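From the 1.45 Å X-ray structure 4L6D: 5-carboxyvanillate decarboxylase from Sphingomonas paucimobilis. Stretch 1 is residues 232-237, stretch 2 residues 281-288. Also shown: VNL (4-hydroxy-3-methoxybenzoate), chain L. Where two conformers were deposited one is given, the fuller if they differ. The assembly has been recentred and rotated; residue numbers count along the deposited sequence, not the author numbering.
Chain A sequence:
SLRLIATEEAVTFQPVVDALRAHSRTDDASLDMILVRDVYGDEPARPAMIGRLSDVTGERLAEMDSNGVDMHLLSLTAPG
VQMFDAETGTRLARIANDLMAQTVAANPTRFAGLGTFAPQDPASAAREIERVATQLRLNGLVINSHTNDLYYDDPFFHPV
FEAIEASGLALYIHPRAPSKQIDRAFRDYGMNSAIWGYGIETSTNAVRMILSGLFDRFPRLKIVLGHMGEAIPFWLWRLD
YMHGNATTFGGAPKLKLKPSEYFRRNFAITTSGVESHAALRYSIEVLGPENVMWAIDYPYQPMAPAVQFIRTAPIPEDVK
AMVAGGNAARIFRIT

Stretch 1, residues 232-237: IPFWLW
Stretch 2 (281-288) RYSIEVLG

The one polar link between the stretches runs from a side chain to a backbone carbonyl: Tyr282 OH donates a hydrogen bond to Pro233 O, 2.7 Å away. The acceptor lies at the edge of the Tyr282 ring, near its plane. The rest is mainly apolar packing, and the two stretches together bury 277 Å².

Stretch 2 is helical from Arg281 to Leu287, with backbone bonds such as Val286 N to Tyr282 O (3.0 Å) and Leu287 N to Ser283 O (2.8 Å). Gly288 then leaves the helix at phi/psi 95/145. A CB there would jam against the carbonyl O of Leu287, so glycine fits. In stretch 1, residues 232-234 have helical angles, Trp235 N bonds Ile232 O at 3.0 Å, and regular helix includes Leu236 and Trp237. The closest CA atoms across the stretches are Pro233 CA and Ser283 CA, 6.4 Å apart.

Pro233 has the largest covered area, 71 Å², and touches four residues of stretch 2. Its CB points toward stretch 2, and its ring is C-gamma exo. This compact ring packs CB against Tyr282 CE2 (4.1 Å) and Val286 CG2 (4.3 Å), and CG against Leu287 CD1 (3.9 Å).

Tyr282 (chi1 170°, t; chi2 88°) points toward stretch 1. Phe234 (chi1 -158°, t; chi2 66°) starts away from stretch 2, yet its ring edge meets the Tyr282 face. The centroids are 5.4 Å apart, the planes at 56°, and Phe234 CD1 is 4.0 Å from Tyr282 CZ. Tyrosine thus supplies both a hydroxyl donor and an aromatic face.

Leu236 (m, t) points toward stretch 2. Its CD1 lies 3.9 Å from Leu287 CD2 and 4.2 Å from Val286 CG2. Leu287 (m, t) leaves its backbone sideways, but its end comes nearer. Val286 (m) points toward stretch 1; its CG1 also lies 3.7 Å from VNL O1. These three and Pro233, Phe234 and Tyr282 are buried; the branched aliphatic side chains carry no polar atom needing a partner.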

# COMPACT_ATOMS: atom_id res chain seq x y z
N ILE A 232 0.47 -3.89 -5.43
CA ILE A 232 0.54 -5.31 -5.09
C ILE A 232 1.79 -6.03 -5.66
O ILE A 232 2.37 -6.88 -4.98
CB ILE A 232 -0.79 -6.05 -5.39
CG1 ILE A 232 -1.90 -5.49 -4.49
CG2 ILE A 232 -0.63 -7.55 -5.20
CD1 ILE A 232 -3.29 -5.88 -4.92
N PRO A 233 2.24 -5.68 -6.88
CA PRO A 233 3.46 -6.35 -7.37
C PRO A 233 4.66 -6.17 -6.43
O PRO A 233 5.54 -7.04 -6.38
CB PRO A 233 3.73 -5.65 -8.70
CG PRO A 233 2.34 -5.28 -9.20
CD PRO A 233 1.60 -4.88 -7.95
N PHE A 234 4.70 -5.07 -5.68
CA PHE A 234 5.84 -4.80 -4.80
C PHE A 234 5.79 -5.69 -3.57
O PHE A 234 6.83 -6.02 -2.99
CB PHE A 234 5.87 -3.32 -4.38
CG PHE A 234 7.22 -2.84 -3.93
CD1 PHE A 234 8.27 -2.77 -4.83
CD2 PHE A 234 7.44 -2.43 -2.62
CE1 PHE A 234 9.52 -2.31 -4.45
CE2 PHE A 234 8.70 -1.96 -2.22
CZ PHE A 234 9.74 -1.90 -3.14
N TRP A 235 4.57 -6.08 -3.17
CA TRP A 235 4.34 -6.83 -1.93
C TRP A 235 4.32 -8.35 -2.07
O TRP A 235 4.03 -9.05 -1.09
CB TRP A 235 3.01 -6.41 -1.29
CG TRP A 235 2.93 -5.02 -0.71
CD1 TRP A 235 2.31 -3.93 -1.26
CD2 TRP A 235 3.42 -4.60 0.57
NE1 TRP A 235 2.41 -2.85 -0.41
CE2 TRP A 235 3.07 -3.24 0.72
CE3 TRP A 235 4.13 -5.24 1.59
CZ2 TRP A 235 3.42 -2.50 1.85
CZ3 TRP A 235 4.48 -4.49 2.73
CH2 TRP A 235 4.11 -3.14 2.84
N LEU A 236 4.57 -8.88 -3.26
CA LEU A 236 4.37 -10.31 -3.52
C LEU A 236 5.13 -11.24 -2.58
O LEU A 236 4.57 -12.23 -2.10
CB LEU A 236 4.74 -10.66 -4.97
CG LEU A 236 3.89 -9.97 -6.05
CD1 LEU A 236 4.36 -10.39 -7.44
CD2 LEU A 236 2.39 -10.25 -5.88
N TRP A 237 6.39 -10.94 -2.33
CA TRP A 237 7.19 -11.85 -1.49
C TRP A 237 6.62 -11.95 -0.06
O TRP A 237 6.49 -13.05 0.49
CB TRP A 237 8.67 -11.44 -1.48
CG TRP A 237 9.54 -12.52 -0.91
CD1 TRP A 237 10.17 -13.52 -1.60
CD2 TRP A 237 9.85 -12.73 0.47
NE1 TRP A 237 10.86 -14.33 -0.74
CE2 TRP A 237 10.68 -13.87 0.54
CE3 TRP A 237 9.51 -12.07 1.65
CZ2 TRP A 237 11.17 -14.36 1.75
CZ3 TRP A 237 10.01 -12.55 2.85
CH2 TRP A 237 10.82 -13.69 2.89
N ARG A 281 10.02 -1.50 -15.04
CA ARG A 281 11.01 -2.57 -15.10
C ARG A 281 10.81 -3.61 -14.00
O ARG A 281 10.88 -4.82 -14.26
CB ARG A 281 12.43 -1.98 -15.02
CG ARG A 281 12.99 -1.53 -16.36
CD ARG A 281 14.42 -1.00 -16.23
NE ARG A 281 14.48 0.45 -16.07
CZ ARG A 281 14.74 1.07 -14.92
NH1 ARG A 281 14.76 2.40 -14.87
NH2 ARG A 281 14.99 0.37 -13.82
N TYR A 282 10.56 -3.15 -12.78
CA TYR A 282 10.29 -4.04 -11.65
C TYR A 282 9.06 -4.93 -11.94
O TYR A 282 9.08 -6.15 -11.72
CB TYR A 282 10.07 -3.22 -10.35
CG TYR A 282 9.56 -4.12 -9.24
CD1 TYR A 282 10.44 -4.80 -8.41
CD2 TYR A 282 8.19 -4.34 -9.06
CE1 TYR A 282 9.99 -5.66 -7.43
CE2 TYR A 282 7.72 -5.21 -8.10
CZ TYR A 282 8.62 -5.86 -7.29
OH TYR A 282 8.18 -6.74 -6.32
N SER A 283 8.00 -4.31 -12.44
CA SER A 283 6.76 -5.04 -12.69
C SER A 283 6.91 -6.09 -13.78
O SER A 283 6.42 -7.23 -13.64
CB SER A 283 5.62 -4.07 -13.02
OG SER A 283 5.42 -3.21 -11.91
N ILE A 284 7.60 -5.73 -14.86
CA ILE A 284 7.89 -6.70 -15.91
C ILE A 284 8.69 -7.88 -15.36
O ILE A 284 8.42 -9.03 -15.70
CB ILE A 284 8.63 -6.04 -17.08
CG1 ILE A 284 7.70 -5.04 -17.78
CG2 ILE A 284 9.15 -7.11 -18.06
CD1 ILE A 284 8.44 -4.12 -18.76
N GLU A 285 9.66 -7.59 -14.50
CA GLU A 285 10.51 -8.64 -13.94
C GLU A 285 9.76 -9.64 -13.05
O GLU A 285 10.04 -10.85 -13.11
CB GLU A 285 11.68 -8.04 -13.15
CG GLU A 285 12.58 -9.11 -12.55
CD GLU A 285 13.73 -8.56 -11.74
OE1 GLU A 285 13.95 -7.33 -11.75
OE2 GLU A 285 14.42 -9.37 -11.08
N VAL A 286 8.86 -9.14 -12.20
CA VAL A 286 8.16 -10.02 -11.26
C VAL A 286 6.85 -10.59 -11.79
O VAL A 286 6.40 -11.63 -11.31
CB VAL A 286 7.94 -9.37 -9.87
CG1 VAL A 286 9.27 -8.89 -9.30
CG2 VAL A 286 6.93 -8.22 -9.95
N LEU A 287 6.22 -9.92 -12.76
CA LEU A 287 4.95 -10.41 -13.32
C LEU A 287 5.08 -11.07 -14.68
O LEU A 287 4.21 -11.86 -15.07
CB LEU A 287 3.93 -9.28 -13.44
CG LEU A 287 3.67 -8.43 -12.20
CD1 LEU A 287 2.66 -7.34 -12.55
CD2 LEU A 287 3.15 -9.29 -11.03
N GLY A 288 6.15 -10.75 -15.40
CA GLY A 288 6.28 -11.17 -16.78
C GLY A 288 5.78 -10.07 -17.70
O GLY A 288 4.85 -9.35 -17.36
C1 VNL L . 9.04 -13.36 -5.17
CO1 VNL L . 7.71 -13.09 -4.82
CO2 VNL L . 9.62 -14.63 -4.95
CM1 VNL L . 6.91 -14.08 -4.21
CM2 VNL L . 8.86 -15.63 -4.35
OM VNL L . 9.31 -16.89 -4.08
CZ VNL L . 7.46 -15.34 -3.97
CC VNL L . 9.86 -12.29 -5.82
CV VNL L . 10.65 -17.28 -4.44
O1 VNL L . 9.33 -11.49 -6.64
O2 VNL L . 11.08 -12.23 -5.49
O3 VNL L . 6.81 -16.34 -3.29